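Local coordinates for protein 16S rRNA (guanine(1405)-N(7))-methyltransferase (Klebsiella pneumoniae, PDB 6PI9) that probably methylates the N7 position of guanine 1405 in 16S rRNA, using S-adenosyl-L-methionine as methyl donor, and thereby confers resistance to aminoglycosides, at residues 180-183 against 184-188; 204-207 against 208-211. All coordinates share one frame; numbering follows the deposited sequence.

Contact 1 of 2, residues 180-183 against 184-188. With SAH (S-adenosyl-L-homocysteine), chain B.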
ATOM      1  N   ALA A 180     -10.585 -22.230  -6.609  1.00 35.92           N
ATOM      2  CA  ALA A 180      -9.434 -21.510  -6.102  1.00 35.44           C
ATOM      3  C   ALA A 180      -9.726 -20.022  -6.093  1.00 34.32           C
ATOM      4  O   ALA A 180     -10.417 -19.509  -6.980  1.00 34.49           O
ATOM      5  CB  ALA A 180      -8.161 -21.716  -6.925  1.00 36.50           C
ATOM      6  N   LEU A 181      -9.235 -19.368  -5.045  1.00 29.41           N
ATOM      7  CA  LEU A 181      -9.440 -17.949  -4.822  1.00 33.09           C
ATOM      8  C   LEU A 181      -8.118 -17.288  -5.130  1.00 35.71           C
ATOM      9  O   LEU A 181      -7.079 -17.759  -4.663  1.00 32.13           O
ATOM     10  CB  LEU A 181      -9.838 -17.665  -3.370  1.00 34.40           C
ATOM     11  CG  LEU A 181     -10.933 -18.574  -2.794  1.00 36.59           C
ATOM     12  CD1 LEU A 181     -11.236 -18.196  -1.339  1.00 40.57           C
ATOM     13  CD2 LEU A 181     -12.250 -18.462  -3.629  1.00 35.00           C
ATOM     14  N   LEU A 182      -8.157 -16.252  -5.985  1.00 30.92           N
ATOM     15  CA  LEU A 182      -6.998 -15.423  -6.322  1.00 27.79           C
ATOM     16  C   LEU A 182      -7.434 -13.999  -6.045  1.00 28.94           C
ATOM     17  O   LEU A 182      -7.782 -13.240  -6.983  1.00 27.39           O
ATOM     18  CB  LEU A 182      -6.597 -15.599  -7.790  1.00 26.92           C
ATOM     19  CG  LEU A 182      -6.056 -17.020  -8.087  1.00 29.70           C
ATOM     20  CD1 LEU A 182      -7.243 -17.939  -8.403  1.00 36.30           C
ATOM     21  CD2 LEU A 182      -5.129 -16.973  -9.329  1.00 32.90           C
ATOM     22  N   MET A 183      -7.462 -13.627  -4.760  1.00 27.77           N
ATOM     23  CA  MET A 183      -8.112 -12.384  -4.360  1.00 28.33           C
ATOM     24  C   MET A 183      -7.034 -11.320  -4.131  1.00 31.58           C
ATOM     25  O   MET A 183      -6.099 -11.544  -3.337  1.00 29.50           O
ATOM     26  CB  MET A 183      -8.965 -12.656  -3.114  1.00 30.63           C
ATOM     27  CG  MET A 183     -10.150 -13.584  -3.440  1.00 34.18           C
ATOM     28  SD  MET A 183     -10.869 -14.297  -1.912  1.00 41.67           S
ATOM     29  CE  MET A 183     -11.287 -12.808  -0.997  1.00 42.39           C
ATOM     30  N   LYS A 184      -7.166 -10.178  -4.832  1.00 28.04           N
ATOM     31  CA  LYS A 184      -6.232  -9.051  -4.724  1.00 28.27           C
ATOM     32  C   LYS A 184      -4.802  -9.512  -4.911  1.00 28.45           C
ATOM     33  O   LYS A 184      -3.867  -9.098  -4.192  1.00 33.03           O
ATOM     34  CB  LYS A 184      -6.418  -8.363  -3.372  1.00 28.41           C
ATOM     35  CG  LYS A 184      -7.816  -7.713  -3.308  1.00 27.36           C
ATOM     36  CD  LYS A 184      -8.058  -7.193  -1.826  1.00 34.99           C
ATOM     37  CE  LYS A 184      -9.448  -6.489  -1.705  1.00 37.71           C
ATOM     38  NZ  LYS A 184      -9.706  -6.235  -0.213  1.00 40.18           N
ATOM     39  N   LEU A 185      -4.633 -10.394  -5.857  1.00 26.53           N
ATOM     40  CA  LEU A 185      -3.368 -11.089  -6.046  1.00 28.35           C
ATOM     41  C   LEU A 185      -2.750 -10.856  -7.414  1.00 27.83           C
ATOM     42  O   LEU A 185      -1.548 -10.652  -7.511  1.00 28.41           O
ATOM     43  CB  LEU A 185      -3.605 -12.602  -5.866  1.00 30.79           C
ATOM     44  CG  LEU A 185      -2.449 -13.470  -6.386  1.00 33.36           C
ATOM     45  CD1 LEU A 185      -1.179 -13.201  -5.571  1.00 33.74           C
ATOM     46  CD2 LEU A 185      -2.856 -14.939  -6.230  1.00 35.03           C
ATOM     47  N   LEU A 186      -3.535 -10.905  -8.496  1.00 26.76           N
ATOM     48  CA  LEU A 186      -2.887 -10.920  -9.809  1.00 26.08           C
ATOM     49  C   LEU A 186      -2.057  -9.662 -10.083  1.00 26.68           C
ATOM     50  O   LEU A 186      -0.994  -9.804 -10.717  1.00 29.45           O
ATOM     51  CB  LEU A 186      -3.945 -11.129 -10.919  1.00 27.05           C
ATOM     52  CG  LEU A 186      -4.595 -12.527 -10.909  1.00 26.84           C
ATOM     53  CD1 LEU A 186      -5.448 -12.760 -12.208  1.00 29.67           C
ATOM     54  CD2 LEU A 186      -3.561 -13.650 -10.741  1.00 28.83           C
ATOM     55  N   PRO A 187      -2.453  -8.438  -9.684  1.00 27.69           N
ATOM     56  CA  PRO A 187      -1.558  -7.300  -9.987  1.00 32.34           C
ATOM     57  C   PRO A 187      -0.223  -7.406  -9.324  1.00 33.73           C
ATOM     58  O   PRO A 187       0.781  -7.070  -9.956  1.00 33.28           O
ATOM     59  CB  PRO A 187      -2.315  -6.049  -9.482  1.00 29.50           C
ATOM     60  CG  PRO A 187      -3.780  -6.464  -9.579  1.00 30.42           C
ATOM     61  CD  PRO A 187      -3.784  -7.960  -9.248  1.00 30.63           C
ATOM     62  N   VAL A 188      -0.164  -7.883  -8.082  1.00 29.67           N
ATOM     63  CA  VAL A 188       1.143  -7.894  -7.440  1.00 34.66           C
ATOM     64  C   VAL A 188       1.955  -9.058  -7.963  1.00 29.68           C
ATOM     65  O   VAL A 188       3.176  -8.990  -8.019  1.00 32.79           O
ATOM     66  CB  VAL A 188       1.013  -7.932  -5.911  1.00 38.88           C
ATOM     67  CG1 VAL A 188       0.587  -9.287  -5.460  1.00 39.32           C
ATOM     68  CG2 VAL A 188       2.382  -7.590  -5.231  1.00 37.39           C
TER
HETATM   69  N   SAH B 301      -5.952 -12.878  -0.822  1.00 31.10           N
HETATM   70  CA  SAH B 301      -5.893 -12.219   0.502  1.00 37.56           C
HETATM   71  CB  SAH B 301      -4.632 -11.383   0.632  1.00 32.30           C
HETATM   72  CG  SAH B 301      -4.354 -10.336  -0.485  1.00 33.14           C
HETATM   73  SD  SAH B 301      -2.950  -9.224  -0.013  1.00 39.99           S
HETATM   74  C   SAH B 301      -7.130 -11.329   0.727  1.00 42.37           C
HETATM   75  O   SAH B 301      -7.712 -10.902  -0.293  1.00 39.26           O
HETATM   76  OXT SAH B 301      -7.512 -11.004   1.869  1.00 39.30           O
HETATM   77  C5' SAH B 301      -1.649  -9.968  -1.089  1.00 39.29           C
HETATM   78  C4' SAH B 301      -1.005 -11.251  -0.486  1.00 38.86           C
HETATM   79  O4' SAH B 301      -0.162 -11.880  -1.476  1.00 37.65           O
HETATM   80  C3' SAH B 301      -0.149 -11.099   0.805  1.00 40.94           C
HETATM   81  O3' SAH B 301      -0.653 -11.956   1.849  1.00 41.88           O
HETATM   82  C2' SAH B 301       1.256 -11.546   0.406  1.00 38.14           C
HETATM   83  O2' SAH B 301       1.856 -12.266   1.485  1.00 39.56           O
HETATM   84  C1' SAH B 301       0.924 -12.493  -0.757  1.00 34.99           C
HETATM   85  N9  SAH B 301       1.976 -12.619  -1.747  1.00 32.75           N
HETATM   86  C8  SAH B 301       2.610 -11.604  -2.416  1.00 35.06           C
HETATM   87  N7  SAH B 301       3.438 -12.170  -3.345  1.00 34.29           N
HETATM   88  C5  SAH B 301       3.361 -13.532  -3.204  1.00 32.95           C
HETATM   89  C6  SAH B 301       3.993 -14.591  -3.814  1.00 34.53           C
HETATM   90  N6  SAH B 301       4.943 -14.430  -4.711  1.00 31.44           N
HETATM   91  N1  SAH B 301       3.595 -15.873  -3.474  1.00 30.01           N
HETATM   92  C2  SAH B 301       2.682 -16.095  -2.499  1.00 30.24           C
HETATM   93  N3  SAH B 301       2.050 -15.060  -1.864  1.00 33.28           N
HETATM   94  C4  SAH B 301       2.416 -13.803  -2.244  1.00 30.83           C
HETATM   95  O   HOH W   1      -6.355 -11.296  -8.189  1.00 26.82           O
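Leu182 meets both Leu185 and Leu186 in the link between strand 179-183 and helix 186-192. Its CD2 methyl lies 3.9 Å from CD2 of Leu186, the two side chains crossing at a slant, and its CB lies 4.1 Å from CD2 of Leu185. With CG of Leu185 anti to the backbone N (chi1 165°), that side chain is carried back against CB of Leu182. A water braces the same turn: it donates to Leu182 O at 2.7 Å and accepts from Leu186 N at 2.9 Å, linking the carbonyl of Leu182 to the first residue of helix 186-192. On the cofactor side, Met183 O accepts a hydrogen bond of 2.9 Å from the amino N of S-adenosyl-L-homocysteine, as in Rossmann-like methyltransferases, where the cofactor lies along the C-terminal edge of the parallel strands. CD of Lys184, a residue at positive phi (52°), passes 4.0 Å from carboxylate O of the ligand, and NZ goes on to a salt bridge with OE1 of Glu95, while its backbone N bonds to Thr212 OG1. Strand 179-183 runs between strands 117-120 and 208-214, and helices 196-203 and 225-236 both pack on Leu186.

Contact 2 of 2, residues 204-207 against 208-211; sequences LRAP and RLVV
Leu209 turns its CD2 methyl back toward the loop that precedes it, where it meets Leu204 and Ala206. These apolar contacts are loose: CD2 of Leu209 stands 4.3 Å from CD1 of Leu204 and 4.4 Å from CB of Ala206. The same methyl lies 3.9 Å from Ala206 O, so one branch of Leu209 touches both side chains and a backbone carbonyl. With CG beside the backbone N (chi1 -50°) and chi2 near 180°, CD2 is brought to the loop side.

Where loop and strand join, CG of Arg208, beside its own backbone N (chi1 -77°), lies 3.6 Å from Pro207 O. Within the loop, a weak bond of 3.3 Å from Ala206 N to Leu204 O helps to shape the chain before the strand.

The polar ends find partners outside the two segments. The Arg208 chain, extended from CG to NE, reaches a salt bridge between its NH2 and Glu258 OE2, with the like charge of Arg244 NH2 close by, and Arg205 NH1 bonds to Ala174 O.

The loop thus carries the chain from helix 196-203 into strand 208-214, closing the beta-alpha-beta crossover that begins at strand 179-183. Leu209 packs on Leu201 of that helix, Ala180 of the parallel neighbour and Val257 of antiparallel strand 252-259, while on the opposite face of the sheet Val210 packs on Val107 and Leu111 of helix 100-111.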
ATOM      1  N   LEU A 204      -3.793 -23.948 -12.785  1.00 40.78           N
ATOM      2  CA  LEU A 204      -4.477 -24.381 -11.570  1.00 42.73           C
ATOM      3  C   LEU A 204      -5.427 -25.545 -11.848  1.00 49.26           C
ATOM      4  O   LEU A 204      -6.115 -25.586 -12.874  1.00 52.15           O
ATOM      5  CB  LEU A 204      -5.236 -23.200 -10.958  1.00 42.63           C
ATOM      6  CG  LEU A 204      -4.313 -22.219 -10.248  1.00 40.99           C
ATOM      7  CD1 LEU A 204      -5.084 -20.944  -9.876  1.00 35.30           C
ATOM      8  CD2 LEU A 204      -3.611 -22.846  -9.010  1.00 43.00           C
ATOM      9  N   ARG A 205      -5.448 -26.512 -10.937  1.00 45.82           N
ATOM     10  CA  ARG A 205      -6.265 -27.710 -11.143  1.00 57.27           C
ATOM     11  C   ARG A 205      -7.593 -27.583 -10.410  1.00 61.05           C
ATOM     12  O   ARG A 205      -7.963 -28.467  -9.644  1.00 69.99           O
ATOM     13  CB  ARG A 205      -5.500 -28.946 -10.686  1.00 64.06           C
ATOM     14  CG  ARG A 205      -4.243 -29.250 -11.485  1.00 69.93           C
ATOM     15  CD  ARG A 205      -3.388 -30.267 -10.742  1.00 77.04           C
ATOM     16  NE  ARG A 205      -2.252 -30.733 -11.537  1.00 83.49           N
ATOM     17  CZ  ARG A 205      -1.284 -31.528 -11.073  1.00 86.86           C
ATOM     18  NH1 ARG A 205      -1.305 -31.944  -9.810  1.00 83.90           N
ATOM     19  NH2 ARG A 205      -0.294 -31.917 -11.875  1.00 90.82           N
ATOM     20  N   ALA A 206      -8.297 -26.461 -10.592  1.00 51.35           N
ATOM     21  CA  ALA A 206      -9.621 -26.262 -10.011  1.00 47.49           C
ATOM     22  C   ALA A 206     -10.534 -25.756 -11.127  1.00 49.71           C
ATOM     23  O   ALA A 206     -10.127 -24.872 -11.914  1.00 51.95           O
ATOM     24  CB  ALA A 206      -9.612 -25.269  -8.841  1.00 45.87           C
ATOM     25  N   PRO A 207     -11.760 -26.269 -11.220  1.00 48.91           N
ATOM     26  CA  PRO A 207     -12.636 -25.850 -12.320  1.00 48.66           C
ATOM     27  C   PRO A 207     -13.260 -24.482 -12.137  1.00 52.62           C
ATOM     28  O   PRO A 207     -13.784 -23.932 -13.124  1.00 51.56           O
ATOM     29  CB  PRO A 207     -13.715 -26.934 -12.328  1.00 54.65           C
ATOM     30  CG  PRO A 207     -13.763 -27.416 -10.932  1.00 54.59           C
ATOM     31  CD  PRO A 207     -12.351 -27.371 -10.436  1.00 51.84           C
ATOM     32  N   ARG A 208     -13.266 -23.920 -10.921  1.00 43.94           N
ATOM     33  CA  ARG A 208     -13.883 -22.615 -10.697  1.00 46.26           C
ATOM     34  C   ARG A 208     -12.857 -21.758  -9.998  1.00 44.09           C
ATOM     35  O   ARG A 208     -12.169 -22.246  -9.105  1.00 41.76           O
ATOM     36  CB  ARG A 208     -15.157 -22.708  -9.849  1.00 43.97           C
ATOM     37  CG  ARG A 208     -16.362 -23.214 -10.664  1.00 50.88           C
ATOM     38  CD  ARG A 208     -17.452 -23.812  -9.813  1.00 56.26           C
ATOM     39  NE  ARG A 208     -18.808 -23.697 -10.396  1.00 69.73           N
ATOM     40  CZ  ARG A 208     -19.186 -24.183 -11.580  1.00 77.15           C
ATOM     41  NH1 ARG A 208     -18.302 -24.788 -12.383  1.00 78.38           N
ATOM     42  NH2 ARG A 208     -20.455 -24.048 -11.981  1.00 79.35           N
ATOM     43  N   LEU A 209     -12.752 -20.486 -10.401  1.00 38.12           N
ATOM     44  CA  LEU A 209     -11.795 -19.548  -9.836  1.00 36.43           C
ATOM     45  C   LEU A 209     -12.556 -18.296  -9.433  1.00 35.99           C
ATOM     46  O   LEU A 209     -13.485 -17.882 -10.132  1.00 39.28           O
ATOM     47  CB  LEU A 209     -10.700 -19.139 -10.836  1.00 36.09           C
ATOM     48  CG  LEU A 209     -10.017 -20.300 -11.552  1.00 42.80           C
ATOM     49  CD1 LEU A 209      -9.000 -19.707 -12.495  1.00 43.92           C
ATOM     50  CD2 LEU A 209      -9.308 -21.275 -10.574  1.00 46.07           C
ATOM     51  N   VAL A 210     -12.165 -17.699  -8.314  1.00 32.50           N
ATOM     52  CA  VAL A 210     -12.659 -16.377  -7.906  1.00 30.46           C
ATOM     53  C   VAL A 210     -11.478 -15.453  -7.972  1.00 29.24           C
ATOM     54  O   VAL A 210     -10.507 -15.648  -7.236  1.00 30.59           O
ATOM     55  CB  VAL A 210     -13.247 -16.397  -6.485  1.00 31.73           C
ATOM     56  CG1 VAL A 210     -13.719 -14.976  -6.083  1.00 36.02           C
ATOM     57  CG2 VAL A 210     -14.394 -17.408  -6.429  1.00 37.74           C
ATOM     58  N   VAL A 211     -11.527 -14.453  -8.853  1.00 27.27           N
ATOM     59  CA  VAL A 211     -10.373 -13.571  -9.086  1.00 24.57           C
ATOM     60  C   VAL A 211     -10.817 -12.163  -8.759  1.00 28.88           C
ATOM     61  O   VAL A 211     -11.873 -11.735  -9.239  1.00 29.79           O
ATOM     62  CB  VAL A 211      -9.899 -13.637 -10.555  1.00 29.98           C
ATOM     63  CG1 VAL A 211      -8.748 -12.611 -10.830  1.00 28.42           C
ATOM     64  CG2 VAL A 211      -9.531 -15.100 -10.968  1.00 36.20           C
TER

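Overall arrangement
Contacts 1 and 2 mark the two ends of one crossover: 180-188 leaves strand 179-183 for the helical side, and 204-211 brings the chain back into the adjacent parallel strand 208-214. The strands are joined by probable hydrogen bonds, Leu182 N to Val210 O (2.7 Å) and Ala180 O to Val210 N (2.8 Å), and by packing of Leu186 on Val211. All the touching residues of contact 1 are buried; its centre, about 6 Å from the chain centre, lies at the cofactor end of the sheet and combines leucine packing with water and ligand bonds. The centre of contact 2 lies about 15 Å out, pairing buried apolar residues with an exposed proline and a partly exposed arginine.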